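Local atomic coordinates of DUF2235 domain-containing protein (Pseudomonas aeruginosa, PDB entry 4O5P), a protein that probably hydrolyses phospholipids as an effector delivered by the type VI secretion system, with a catalytic domain related to the alpha/beta hydrolases. Residues 6-11 with 470-475; 305-310 with 688-693; 413-416 with 420-423; 481-486 with 653-658; 515-520 with 563-568. One frame throughout, in Å; residues are numbered along the deposited sequence.

Interaction 1 of 5, residues 6-11 with 470-475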
# COMPACT_ATOMS: atom_id res chain seq x y z
N PHE A 6 11.26 -17.21 11.33
CA PHE A 6 10.20 -17.18 10.33
C PHE A 6 8.83 -17.51 10.88
O PHE A 6 8.69 -17.88 12.05
CB PHE A 6 10.54 -18.11 9.14
CG PHE A 6 10.18 -19.56 9.36
CD1 PHE A 6 10.76 -20.29 10.40
CD2 PHE A 6 9.30 -20.20 8.50
CE1 PHE A 6 10.44 -21.63 10.59
CE2 PHE A 6 8.97 -21.54 8.68
CZ PHE A 6 9.55 -22.26 9.73
N GLY A 7 7.82 -17.36 10.03
CA GLY A 7 6.47 -17.77 10.36
C GLY A 7 5.61 -16.58 10.76
O GLY A 7 6.04 -15.44 10.68
N PHE A 8 4.39 -16.87 11.22
CA PHE A 8 3.48 -15.82 11.65
C PHE A 8 3.36 -15.76 13.17
O PHE A 8 3.21 -16.80 13.82
CB PHE A 8 2.13 -16.04 11.02
CG PHE A 8 1.06 -15.11 11.50
CD1 PHE A 8 0.98 -13.83 11.01
CD2 PHE A 8 0.14 -15.52 12.46
CE1 PHE A 8 -0.03 -12.96 11.46
CE2 PHE A 8 -0.84 -14.66 12.92
CZ PHE A 8 -0.92 -13.38 12.42
N HIS A 9 3.45 -14.55 13.74
CA HIS A 9 3.32 -14.39 15.19
C HIS A 9 2.55 -13.13 15.55
O HIS A 9 2.34 -12.25 14.70
CB HIS A 9 4.70 -14.32 15.85
CG HIS A 9 5.59 -15.46 15.51
ND1 HIS A 9 5.62 -16.63 16.23
CD2 HIS A 9 6.49 -15.62 14.51
CE1 HIS A 9 6.50 -17.46 15.69
NE2 HIS A 9 7.04 -16.86 14.65
N ILE A 10 2.10 -13.05 16.80
CA ILE A 10 1.60 -11.81 17.36
C ILE A 10 2.82 -10.90 17.49
O ILE A 10 3.94 -11.41 17.68
CB ILE A 10 0.98 -12.04 18.76
CG1 ILE A 10 -0.24 -12.94 18.66
CG2 ILE A 10 0.51 -10.73 19.40
CD1 ILE A 10 -1.32 -12.38 17.72
N ALA A 11 2.63 -9.59 17.40
CA ALA A 11 3.68 -8.63 17.72
C ALA A 11 4.41 -9.01 19.01
O ALA A 11 3.78 -9.50 19.94
CB ALA A 11 3.10 -7.24 17.87
N GLU A 470 -5.77 -15.90 9.78
CA GLU A 470 -7.23 -15.92 9.72
C GLU A 470 -7.88 -15.87 11.11
O GLU A 470 -8.81 -15.09 11.35
CB GLU A 470 -7.72 -17.16 8.96
CG GLU A 470 -7.37 -17.17 7.48
CD GLU A 470 -6.07 -17.89 7.15
OE1 GLU A 470 -5.14 -17.90 7.99
OE2 GLU A 470 -5.98 -18.45 6.03
N GLU A 471 -7.39 -16.68 12.03
CA GLU A 471 -7.97 -16.73 13.36
C GLU A 471 -7.68 -15.48 14.16
O GLU A 471 -8.52 -15.05 14.97
CB GLU A 471 -7.45 -17.95 14.13
CG GLU A 471 -7.95 -19.26 13.55
CD GLU A 471 -9.45 -19.43 13.68
OE1 GLU A 471 -10.09 -18.79 14.55
OE2 GLU A 471 -10.02 -20.22 12.89
N VAL A 472 -6.50 -14.90 13.94
CA VAL A 472 -6.13 -13.68 14.63
C VAL A 472 -7.05 -12.56 14.15
O VAL A 472 -7.50 -11.73 14.93
CB VAL A 472 -4.62 -13.31 14.43
CG1 VAL A 472 -4.35 -11.88 14.83
CG2 VAL A 472 -3.73 -14.24 15.27
N ILE A 473 -7.36 -12.56 12.85
CA ILE A 473 -8.27 -11.56 12.31
C ILE A 473 -9.70 -11.75 12.84
O ILE A 473 -10.36 -10.76 13.19
CB ILE A 473 -8.24 -11.54 10.76
CG1 ILE A 473 -6.90 -10.99 10.29
CG2 ILE A 473 -9.40 -10.71 10.17
CD1 ILE A 473 -6.80 -10.88 8.80
N ARG A 474 -10.16 -12.99 12.90
CA ARG A 474 -11.49 -13.27 13.45
C ARG A 474 -11.59 -12.70 14.87
O ARG A 474 -12.51 -11.93 15.19
CB ARG A 474 -11.78 -14.78 13.47
CG ARG A 474 -13.04 -15.15 14.26
CD ARG A 474 -13.33 -16.65 14.40
NE ARG A 474 -14.62 -16.83 15.07
CZ ARG A 474 -15.12 -17.99 15.50
NH1 ARG A 474 -14.45 -19.13 15.34
NH2 ARG A 474 -16.31 -18.01 16.09
N ARG A 475 -10.61 -13.05 15.70
CA ARG A 475 -10.67 -12.65 17.11
C ARG A 475 -10.45 -11.15 17.35
O ARG A 475 -11.14 -10.54 18.16
CB ARG A 475 -9.71 -13.52 17.95
CG ARG A 475 -9.88 -13.33 19.47
CD ARG A 475 -9.04 -14.32 20.29
NE ARG A 475 -9.30 -14.17 21.73
CZ ARG A 475 -8.65 -13.31 22.51
NH1 ARG A 475 -7.72 -12.52 22.00
NH2 ARG A 475 -8.94 -13.22 23.81

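Interaction 2 of 5, residues 305-310 with 688-693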
# COMPACT_ATOMS: atom_id res chain seq x y z
N THR A 305 2.99 -11.05 -8.45
CA THR A 305 4.23 -10.39 -8.02
C THR A 305 4.24 -10.04 -6.52
O THR A 305 5.19 -9.43 -6.02
CB THR A 305 4.55 -9.15 -8.89
OG1 THR A 305 3.44 -8.24 -8.87
CG2 THR A 305 4.79 -9.58 -10.35
N MSE A 306 3.21 -10.43 -5.79
CA MSE A 306 3.21 -10.19 -4.36
C MSE A 306 3.97 -11.29 -3.64
O MSE A 306 4.52 -11.09 -2.55
CB MSE A 306 1.78 -10.11 -3.83
CG MSE A 306 1.01 -8.89 -4.35
SE MSE A 306 1.94 -7.25 -3.82
CE MSE A 306 2.84 -6.90 -5.50
N ARG A 307 3.96 -12.47 -4.24
CA ARG A 307 4.68 -13.63 -3.72
C ARG A 307 6.15 -13.27 -3.55
O ARG A 307 6.78 -12.80 -4.50
CB ARG A 307 4.55 -14.76 -4.73
CG ARG A 307 5.01 -16.10 -4.24
CD ARG A 307 5.21 -17.06 -5.42
NE ARG A 307 5.98 -18.20 -4.96
CZ ARG A 307 5.44 -19.25 -4.36
NH1 ARG A 307 4.12 -19.32 -4.19
NH2 ARG A 307 6.22 -20.24 -3.94
N LEU A 308 6.70 -13.45 -2.35
CA LEU A 308 8.09 -13.04 -2.13
C LEU A 308 9.01 -13.87 -3.03
O LEU A 308 8.64 -14.98 -3.44
CB LEU A 308 8.48 -13.19 -0.66
CG LEU A 308 7.86 -12.32 0.45
CD1 LEU A 308 8.49 -12.69 1.77
CD2 LEU A 308 8.05 -10.83 0.23
N PRO A 309 10.19 -13.33 -3.39
CA PRO A 309 11.10 -14.08 -4.28
C PRO A 309 11.48 -15.44 -3.71
O PRO A 309 11.79 -15.56 -2.51
CB PRO A 309 12.35 -13.19 -4.34
CG PRO A 309 11.83 -11.81 -4.20
CD PRO A 309 10.65 -11.94 -3.20
N ASP A 310 11.43 -16.47 -4.55
CA ASP A 310 11.86 -17.80 -4.16
C ASP A 310 13.31 -18.02 -4.56
O ASP A 310 13.72 -17.69 -5.67
CB ASP A 310 10.97 -18.88 -4.79
CG ASP A 310 9.85 -19.31 -3.86
OD1 ASP A 310 10.07 -19.35 -2.63
OD2 ASP A 310 8.76 -19.63 -4.37
N HIS A 688 -5.20 -11.75 0.84
CA HIS A 688 -4.63 -12.65 -0.15
C HIS A 688 -3.39 -13.33 0.39
O HIS A 688 -2.57 -12.70 1.06
CB HIS A 688 -4.23 -11.87 -1.42
CG HIS A 688 -5.40 -11.28 -2.14
ND1 HIS A 688 -5.96 -10.07 -1.79
CD2 HIS A 688 -6.12 -11.73 -3.20
CE1 HIS A 688 -6.98 -9.81 -2.59
NE2 HIS A 688 -7.09 -10.80 -3.45
N PHE A 689 -3.24 -14.62 0.11
CA PHE A 689 -1.99 -15.31 0.41
C PHE A 689 -1.51 -15.84 -0.94
O PHE A 689 -1.84 -16.98 -1.31
CB PHE A 689 -2.17 -16.46 1.40
CG PHE A 689 -3.02 -16.12 2.60
CD1 PHE A 689 -4.40 -16.27 2.55
CD2 PHE A 689 -2.43 -15.73 3.79
CE1 PHE A 689 -5.18 -15.98 3.67
CE2 PHE A 689 -3.20 -15.44 4.91
CZ PHE A 689 -4.57 -15.55 4.84
N ASP A 690 -0.78 -15.01 -1.67
CA ASP A 690 -0.41 -15.32 -3.05
C ASP A 690 -1.66 -15.54 -3.91
O ASP A 690 -2.43 -14.61 -4.12
CB ASP A 690 0.55 -16.51 -3.10
CG ASP A 690 1.10 -16.77 -4.49
OD1 ASP A 690 0.93 -15.93 -5.42
OD2 ASP A 690 1.75 -17.82 -4.65
N ASN A 691 -1.86 -16.76 -4.40
CA ASN A 691 -3.00 -17.03 -5.26
C ASN A 691 -4.28 -17.27 -4.47
O ASN A 691 -5.36 -17.25 -5.04
CB ASN A 691 -2.72 -18.23 -6.18
CG ASN A 691 -2.49 -19.51 -5.41
OD1 ASN A 691 -1.79 -19.51 -4.40
ND2 ASN A 691 -3.08 -20.61 -5.88
N GLU A 692 -4.15 -17.52 -3.17
CA GLU A 692 -5.30 -17.87 -2.34
C GLU A 692 -5.85 -16.66 -1.59
O GLU A 692 -5.15 -15.65 -1.44
CB GLU A 692 -4.91 -18.97 -1.34
CG GLU A 692 -4.24 -20.18 -1.97
CD GLU A 692 -3.98 -21.29 -0.98
OE1 GLU A 692 -3.34 -21.04 0.07
OE2 GLU A 692 -4.42 -22.43 -1.24
N SER A 693 -7.09 -16.76 -1.11
CA SER A 693 -7.69 -15.69 -0.33
C SER A 693 -8.43 -16.28 0.87
O SER A 693 -8.75 -17.48 0.88
CB SER A 693 -8.63 -14.83 -1.20
OG SER A 693 -9.55 -15.66 -1.90
O HOH W 1 1.74 -13.11 -6.06

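Interaction 3 of 5, residues 413-416 with 420-423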
# COMPACT_ATOMS: atom_id res chain seq x y z
N GLU A 413 14.69 -4.51 13.50
CA GLU A 413 14.86 -5.63 12.58
C GLU A 413 15.87 -5.21 11.54
O GLU A 413 16.84 -5.93 11.28
CB GLU A 413 13.54 -6.02 11.90
CG GLU A 413 12.48 -6.56 12.88
CD GLU A 413 12.69 -8.02 13.19
OE1 GLU A 413 11.81 -8.61 13.85
OE2 GLU A 413 13.74 -8.58 12.76
N ALA A 414 15.71 -3.99 11.03
CA ALA A 414 16.53 -3.53 9.94
C ALA A 414 17.95 -3.38 10.48
O ALA A 414 18.92 -3.76 9.82
CB ALA A 414 16.01 -2.22 9.39
N PHE A 415 18.06 -2.88 11.71
CA PHE A 415 19.38 -2.65 12.27
C PHE A 415 20.09 -4.00 12.43
O PHE A 415 21.30 -4.12 12.19
CB PHE A 415 19.28 -1.90 13.60
CG PHE A 415 20.56 -1.24 14.02
CD1 PHE A 415 20.86 0.05 13.61
CD2 PHE A 415 21.48 -1.92 14.82
CE1 PHE A 415 22.05 0.67 13.99
CE2 PHE A 415 22.68 -1.31 15.20
CZ PHE A 415 22.96 -0.02 14.78
N GLU A 416 19.32 -5.02 12.79
CA GLU A 416 19.88 -6.34 13.03
C GLU A 416 20.37 -6.91 11.72
O GLU A 416 21.32 -7.71 11.70
CB GLU A 416 18.82 -7.29 13.58
CG GLU A 416 19.10 -7.88 14.95
CD GLU A 416 20.51 -8.43 15.10
OE1 GLU A 416 21.41 -7.63 15.42
OE2 GLU A 416 20.70 -9.65 14.92
N PRO A 420 21.97 0.57 7.01
CA PRO A 420 22.74 1.78 7.31
C PRO A 420 21.87 2.78 8.03
O PRO A 420 21.41 3.76 7.42
CB PRO A 420 23.13 2.31 5.92
CG PRO A 420 22.95 1.14 5.00
CD PRO A 420 21.76 0.42 5.56
N LEU A 421 21.64 2.55 9.32
CA LEU A 421 20.72 3.39 10.10
C LEU A 421 21.45 4.27 11.11
O LEU A 421 22.42 3.85 11.75
CB LEU A 421 19.69 2.51 10.82
CG LEU A 421 18.58 1.93 9.95
CD1 LEU A 421 17.72 0.92 10.70
CD2 LEU A 421 17.72 3.09 9.40
N GLN A 422 20.98 5.51 11.26
CA GLN A 422 21.51 6.37 12.31
C GLN A 422 21.09 5.81 13.67
O GLN A 422 20.08 5.10 13.77
CB GLN A 422 21.00 7.80 12.14
CG GLN A 422 21.23 8.39 10.74
CD GLN A 422 20.33 9.58 10.47
OE1 GLN A 422 19.76 10.16 11.39
NE2 GLN A 422 20.19 9.94 9.19
N VAL A 423 21.86 6.11 14.71
CA VAL A 423 21.43 5.80 16.07
C VAL A 423 21.28 7.10 16.84
O VAL A 423 21.75 8.14 16.37
CB VAL A 423 22.45 4.90 16.80
CG1 VAL A 423 22.77 3.67 15.97
CG2 VAL A 423 23.73 5.68 17.11

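Interaction 4 of 5, residues 481-486 with 653-658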
# COMPACT_ATOMS: atom_id res chain seq x y z
N THR A 481 -14.95 -4.89 17.55
CA THR A 481 -16.42 -4.87 17.52
C THR A 481 -16.96 -4.70 18.95
O THR A 481 -17.82 -3.84 19.19
CB THR A 481 -16.99 -6.18 16.94
OG1 THR A 481 -16.62 -6.29 15.55
CG2 THR A 481 -18.53 -6.20 17.05
N ALA A 482 -16.45 -5.51 19.88
CA ALA A 482 -16.84 -5.40 21.29
C ALA A 482 -16.66 -3.98 21.81
O ALA A 482 -17.53 -3.46 22.49
CB ALA A 482 -16.06 -6.40 22.15
N TRP A 483 -15.53 -3.35 21.49
CA TRP A 483 -15.30 -1.96 21.89
C TRP A 483 -16.30 -0.98 21.27
O TRP A 483 -16.76 -0.05 21.93
CB TRP A 483 -13.88 -1.53 21.53
CG TRP A 483 -13.56 -0.08 21.81
CD1 TRP A 483 -13.03 0.43 22.96
CD2 TRP A 483 -13.69 1.02 20.90
NE1 TRP A 483 -12.82 1.79 22.82
CE2 TRP A 483 -13.24 2.18 21.58
CE3 TRP A 483 -14.17 1.15 19.59
CZ2 TRP A 483 -13.24 3.44 20.98
CZ3 TRP A 483 -14.17 2.40 19.00
CH2 TRP A 483 -13.70 3.53 19.70
N ARG A 484 -16.64 -1.20 20.00
CA ARG A 484 -17.64 -0.37 19.32
C ARG A 484 -19.04 -0.54 19.91
O ARG A 484 -19.81 0.40 19.90
CB ARG A 484 -17.70 -0.65 17.81
CG ARG A 484 -16.48 -0.21 17.04
CD ARG A 484 -16.47 -0.82 15.62
NE ARG A 484 -15.19 -0.51 14.99
CZ ARG A 484 -14.58 -1.30 14.12
NH1 ARG A 484 -15.15 -2.44 13.74
NH2 ARG A 484 -13.41 -0.94 13.63
N ILE A 485 -19.38 -1.74 20.40
CA ILE A 485 -20.72 -1.92 20.96
C ILE A 485 -20.96 -0.91 22.10
O ILE A 485 -22.06 -0.37 22.27
CB ILE A 485 -20.97 -3.37 21.45
CG1 ILE A 485 -21.01 -4.34 20.26
CG2 ILE A 485 -22.28 -3.47 22.23
CD1 ILE A 485 -20.89 -5.81 20.69
N ASP A 486 -19.91 -0.63 22.88
CA ASP A 486 -20.04 0.39 23.90
C ASP A 486 -19.81 1.81 23.37
O ASP A 486 -20.69 2.65 23.52
CB ASP A 486 -19.15 0.12 25.11
CG ASP A 486 -19.39 1.10 26.23
OD1 ASP A 486 -18.71 2.16 26.25
OD2 ASP A 486 -20.27 0.82 27.08
N ALA A 653 -8.42 1.73 26.91
CA ALA A 653 -7.76 3.02 26.67
C ALA A 653 -6.94 3.03 25.38
O ALA A 653 -6.85 4.06 24.70
CB ALA A 653 -6.90 3.42 27.85
N LEU A 654 -6.33 1.90 25.04
CA LEU A 654 -5.64 1.81 23.75
C LEU A 654 -6.62 2.03 22.61
O LEU A 654 -6.33 2.78 21.68
CB LEU A 654 -4.98 0.45 23.58
CG LEU A 654 -4.13 0.30 22.31
CD1 LEU A 654 -2.76 0.96 22.51
CD2 LEU A 654 -3.95 -1.17 21.93
N PHE A 655 -7.78 1.37 22.66
CA PHE A 655 -8.77 1.59 21.58
C PHE A 655 -9.36 3.00 21.57
O PHE A 655 -9.64 3.56 20.49
CB PHE A 655 -9.88 0.54 21.58
CG PHE A 655 -9.40 -0.81 21.12
CD1 PHE A 655 -9.30 -1.09 19.76
CD2 PHE A 655 -9.04 -1.79 22.03
CE1 PHE A 655 -8.85 -2.33 19.32
CE2 PHE A 655 -8.58 -3.03 21.59
CZ PHE A 655 -8.49 -3.30 20.23
N ASP A 656 -9.58 3.55 22.77
CA ASP A 656 -10.04 4.94 22.91
C ASP A 656 -9.09 5.99 22.32
O ASP A 656 -9.51 6.84 21.55
CB ASP A 656 -10.25 5.28 24.38
CG ASP A 656 -11.56 4.75 24.95
OD1 ASP A 656 -12.26 3.95 24.29
OD2 ASP A 656 -11.86 5.15 26.09
N GLU A 657 -7.81 5.92 22.71
CA GLU A 657 -6.85 7.00 22.46
C GLU A 657 -5.69 6.67 21.50
O GLU A 657 -4.87 7.53 21.19
CB GLU A 657 -6.27 7.51 23.79
CG GLU A 657 -7.31 8.10 24.75
CD GLU A 657 -6.67 8.71 25.99
OE1 GLU A 657 -5.50 8.38 26.30
OE2 GLU A 657 -7.33 9.53 26.65
N GLN A 658 -5.62 5.43 21.02
CA GLN A 658 -4.54 5.07 20.08
C GLN A 658 -5.03 4.55 18.73
O GLN A 658 -4.52 4.94 17.69
CB GLN A 658 -3.57 4.08 20.73
CG GLN A 658 -2.36 4.77 21.41
CD GLN A 658 -2.70 5.47 22.72
OE1 GLN A 658 -3.53 5.01 23.49
NE2 GLN A 658 -2.03 6.60 22.97

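Interaction 5 of 5, residues 515-520 with 563-568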
# COMPACT_ATOMS: atom_id res chain seq x y z
N ALA A 515 -11.13 25.61 -2.69
CA ALA A 515 -11.07 26.34 -3.95
C ALA A 515 -9.67 26.91 -4.24
O ALA A 515 -9.21 26.91 -5.41
CB ALA A 515 -12.15 27.43 -4.00
N LEU A 516 -8.99 27.37 -3.18
CA LEU A 516 -7.60 27.83 -3.30
C LEU A 516 -6.68 26.70 -3.76
O LEU A 516 -5.82 26.88 -4.63
CB LEU A 516 -7.08 28.37 -1.96
CG LEU A 516 -7.72 29.63 -1.37
CD1 LEU A 516 -7.19 29.94 0.02
CD2 LEU A 516 -7.48 30.80 -2.31
N HIS A 517 -6.86 25.53 -3.15
CA HIS A 517 -6.10 24.34 -3.49
C HIS A 517 -6.33 23.99 -4.95
O HIS A 517 -5.38 23.77 -5.69
CB HIS A 517 -6.52 23.17 -2.59
CG HIS A 517 -5.63 21.96 -2.69
ND1 HIS A 517 -5.89 20.91 -3.55
CD2 HIS A 517 -4.49 21.63 -2.03
CE1 HIS A 517 -4.95 19.99 -3.42
NE2 HIS A 517 -4.09 20.40 -2.50
N LYS A 518 -7.60 23.96 -5.35
CA LYS A 518 -8.00 23.63 -6.72
C LYS A 518 -7.25 24.49 -7.72
O LYS A 518 -6.51 23.98 -8.58
CB LYS A 518 -9.52 23.82 -6.86
CG LYS A 518 -10.16 23.12 -8.07
CD LYS A 518 -11.69 23.29 -8.11
CE LYS A 518 -12.42 22.42 -7.07
NZ LYS A 518 -12.58 23.02 -5.70
N ARG A 519 -7.40 25.81 -7.57
CA ARG A 519 -6.70 26.75 -8.45
C ARG A 519 -5.18 26.55 -8.45
O ARG A 519 -4.55 26.42 -9.52
CB ARG A 519 -7.06 28.20 -8.09
CG ARG A 519 -6.36 29.24 -8.93
CD ARG A 519 -6.71 29.13 -10.41
NE ARG A 519 -5.79 29.91 -11.23
CZ ARG A 519 -5.94 30.18 -12.52
NH1 ARG A 519 -6.99 29.72 -13.19
NH2 ARG A 519 -5.03 30.91 -13.15
N ARG A 520 -4.59 26.49 -7.26
CA ARG A 520 -3.13 26.39 -7.12
C ARG A 520 -2.58 25.11 -7.78
O ARG A 520 -1.49 25.11 -8.39
CB ARG A 520 -2.75 26.44 -5.65
CG ARG A 520 -1.28 26.69 -5.39
CD ARG A 520 -0.84 27.98 -6.05
NE ARG A 520 -0.35 28.96 -5.08
CZ ARG A 520 -0.66 30.25 -5.11
NH1 ARG A 520 -0.18 31.07 -4.19
NH2 ARG A 520 -1.44 30.71 -6.08
N GLU A 563 0.89 18.79 -3.44
CA GLU A 563 1.21 17.37 -3.59
C GLU A 563 0.09 16.38 -3.26
O GLU A 563 0.11 15.23 -3.73
CB GLU A 563 2.43 17.01 -2.74
CG GLU A 563 3.72 17.72 -3.13
CD GLU A 563 4.03 18.92 -2.25
OE1 GLU A 563 3.09 19.53 -1.69
OE2 GLU A 563 5.22 19.25 -2.11
N LYS A 564 -0.87 16.81 -2.43
CA LYS A 564 -1.92 15.92 -1.94
C LYS A 564 -3.28 16.59 -2.09
O LYS A 564 -3.36 17.81 -2.18
CB LYS A 564 -1.68 15.55 -0.47
CG LYS A 564 -0.51 14.59 -0.26
CD LYS A 564 -0.28 14.19 1.23
CE LYS A 564 -1.56 13.71 1.89
NZ LYS A 564 -1.29 12.92 3.13
N GLN A 565 -4.35 15.81 -2.13
CA GLN A 565 -5.66 16.43 -2.21
C GLN A 565 -6.03 17.01 -0.86
O GLN A 565 -5.69 16.43 0.17
CB GLN A 565 -6.72 15.45 -2.69
CG GLN A 565 -6.71 15.27 -4.20
CD GLN A 565 -7.27 16.47 -4.98
OE1 GLN A 565 -7.84 17.40 -4.40
NE2 GLN A 565 -7.10 16.45 -6.30
N PHE A 566 -6.70 18.17 -0.86
CA PHE A 566 -7.06 18.81 0.40
C PHE A 566 -7.96 17.93 1.25
O PHE A 566 -8.97 17.40 0.78
CB PHE A 566 -7.70 20.19 0.21
CG PHE A 566 -8.05 20.86 1.51
CD1 PHE A 566 -7.05 21.33 2.36
CD2 PHE A 566 -9.37 21.01 1.89
CE1 PHE A 566 -7.36 21.94 3.56
CE2 PHE A 566 -9.70 21.62 3.10
CZ PHE A 566 -8.69 22.08 3.94
N ASP A 567 -7.58 17.80 2.51
CA ASP A 567 -8.24 16.90 3.43
C ASP A 567 -8.65 17.72 4.66
O ASP A 567 -7.82 18.01 5.52
CB ASP A 567 -7.27 15.77 3.80
CG ASP A 567 -7.93 14.62 4.52
OD1 ASP A 567 -9.17 14.50 4.45
OD2 ASP A 567 -7.20 13.81 5.15
N PRO A 568 -9.92 18.14 4.73
CA PRO A 568 -10.33 19.00 5.84
C PRO A 568 -10.58 18.22 7.12
O PRO A 568 -11.07 17.08 7.05
CB PRO A 568 -11.64 19.60 5.33
CG PRO A 568 -12.22 18.53 4.46
CD PRO A 568 -11.05 17.80 3.84

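Interaction 1 of 5, residues 6-11 with 470-475
The shortest polar bond here, Arg474 N to Glu470 O at 2.9 Å, is a helical one, and it belongs to the turn that presents Val472 to Phe8 and Ile10; no hydrogen bond spans the two segments. One methyl makes the closest approaches from the helix side. Val472 CG2 reaches the Phe8 ring at its edge and in its plane, 3.7 Å from CE2, the two side chains arriving from opposite directions. The Phe8 ring is swung out there because CG lies opposite the backbone N (chi1 174°). Two residues along the strand, Ile10 brings the end of its side chain in, with CD1 at 3.9 Å from Val472 CG2. Strand 7-10 runs parallel to strand 370-375 in the mixed sheet of the alpha/beta-hydrolase-like core, and helix 469-487 passes beside it, so the contact sets an N-terminal strand against a helix of the C-terminal family region. His9 points the other way; its NE2 donates to Phe6 O (3.2 Å), the donor sitting above the carbonyl plane. Beyond the two segments, Glu470 forms a salt bridge with Arg350, while Ile10 also packs on Trp460.

Interaction 2 of 5, residues 305-310 with 688-693
Arg307 and Asp690 bring their backbones to 5.4 Å, CA to CA, where an irregular loop meets the type II' beta turn of Phe689 to Glu692. This is the tip of a tight beta hairpin joining strands 687-689 and 692-693, and Asp690 takes its first corner with a positive phi (58°). Arg307, Asp310 of its own loop and Asp690 across the contact form a salt-bridge network. Arg307 runs out extended from CG to NE and puts its guanidinium between two carboxylates. On one side NH1 donates to Asp690 OD2 at 2.8 Å, lying on the anti side of that oxygen and 29° out of the carboxylate plane; the two flat groups are turned 59° apart. On the other, NH2 makes a straighter bond to Asp310 OD2 (2.6 Å), this time on the syn lone pair, and NE adds only a weak bond to the same oxygen. Both acids lie at the guanidinium edge and so hold the group against rotation. Asp690 OD2 has a second cation in Arg360, and Asp310 OD1 pairs with Arg351, so charges alternate through the cluster and probably keep both acids ionised. The other Asp690 oxygen works through water: OD1 accepts from a molecule 3.0 Å away, which in turn accepts from Arg307 N at 2.9 Å.

Interaction 3 of 5, residues 413-416 with 420-423
Beyond the end of helix 403-416 the chain turns and passes across its last turn, and Phe415 and Ala414 on that turn meet Leu421 and Val423 of the following loop. Leu421 CD1 rests against Ala414 CB at 3.8 Å and lies about as near Phe415 N (3.9 Å), so this one methyl fits against the helix backbone between two successive residues. Nearer the backbone of the same residue, Leu421 CB comes to the edge of the Phe415 ring, 3.9 Å from CD1; the two side chains slide past each other in opposite directions. What brings the ring out to the loop is chi1 of -161°, which carries Phe415 CG away from its own backbone N and out beside the carbonyl carbon. This helix-to-loop corner fills a buried part of the alpha/beta-hydrolase-like core: Ala414 and Leu421 both touch Tyr234 on strand 225-236, the strand that runs toward a probable nucleophile elbow, while helix 24-34 supplies Leu27 against Phe415 and Val423. Two residues further along the loop, Val423 contributes its CG1 methyl, 3.7 Å from Phe415 CE1 and nearly as close to CZ. The side chains meet through carbon alone, and no hydrogen bond spans the segments. Polar ties come from elsewhere, as where Tyr411 OH bonds to Gln422 O.

Interaction 4 of 5, residues 481-486 with 653-658
The one hydrogen bond between the segments joins Trp483 NE1 to Asp656 OD1 at 2.7 Å, with an N-H...O angle of 152°. Trp483 reaches over to it because its CG is opposite the backbone N (chi1 176°). The acceptor sits at the indole edge, almost in the ring plane, and is met nearly head-on along its C-O bond; the carboxylate itself is clearly twisted from the indole. In this buried setting the bond fixes the rotation of the indole and satisfies its N-H. By charge, Asp656 is tied further, its OD2 forming a salt bridge with Arg487, one residue beyond the segment. Then come the apolar contacts. Phe655 CB lies over one face of the five-membered ring, 3.5 Å from its centroid, a CH-pi contact that takes in both CD1 and NE1 of Trp483. The Phe655 ring turns off to an oblique position, its plane 36° from the indole, and goes on to an edge-to-face meeting with His338. Neighbouring residues 655 and 656 thus take the face and the edge of a single indole, in a helix-to-helix packing of 469-487 against 649-657 through a tryptophan, within the C-terminal family region.

Interaction 5 of 5, residues 515-520 with 563-568
A chi1 of -170° throws the His517 imidazole outward from helix 507-528, and chi2 of -93° turns it so that Phe566 lies over one face while Lys564 O meets the edge. NE2 stands only 2.7 Å from Lys564 O, but the N-H...O angle of 118° makes this a weak bond. The stronger partner of NE2 is Arg561 O, just before the loop segment, so two backbone carbonyls gather round one ring nitrogen and the N-H probably points chiefly at Arg561. Over the face, Phe566 CB makes a CH-pi contact 4.1 Å from the ring centroid, and Phe566 N lies above the same ring, 3.6 Å from His517 CE1. Gln565 bends back at chi2 to bring OE1 within 4.0 Å of His517 CE1, its chain crossing the histidine at about a right angle. The Phe566 ring itself turns away and meets Trp513 of the same helix at a small interplanar angle. Lys564 points off to Asp81 and Asn75. The result is a side-chain-to-main-chain tie, a helix histidine holding the extended connection between helices 538-550 and 571-587.

From the N terminus, residues 6-11 open interaction 1 and residues 305-310 open interaction 2 before interaction 3 closes a short local turn at 413-423, inside both larger loops. Interaction 1 then closes at 470-475, so it crosses interaction 2, which stays open. The same helix 469-487 starts interaction 4 at 481-486; interaction 5 (515-520 with 563-568) lies wholly within that loop, which ends at 653-658. Interaction 2 closes last, at 688-693. Interactions 1 and 2 tie the hydrolase-like part to the C-terminal family region and touch, Glu470 OE2 lying 3.4 Å from Phe689 CZ, whereas 4 and 5 stay within that region, their centres about 33 Å apart.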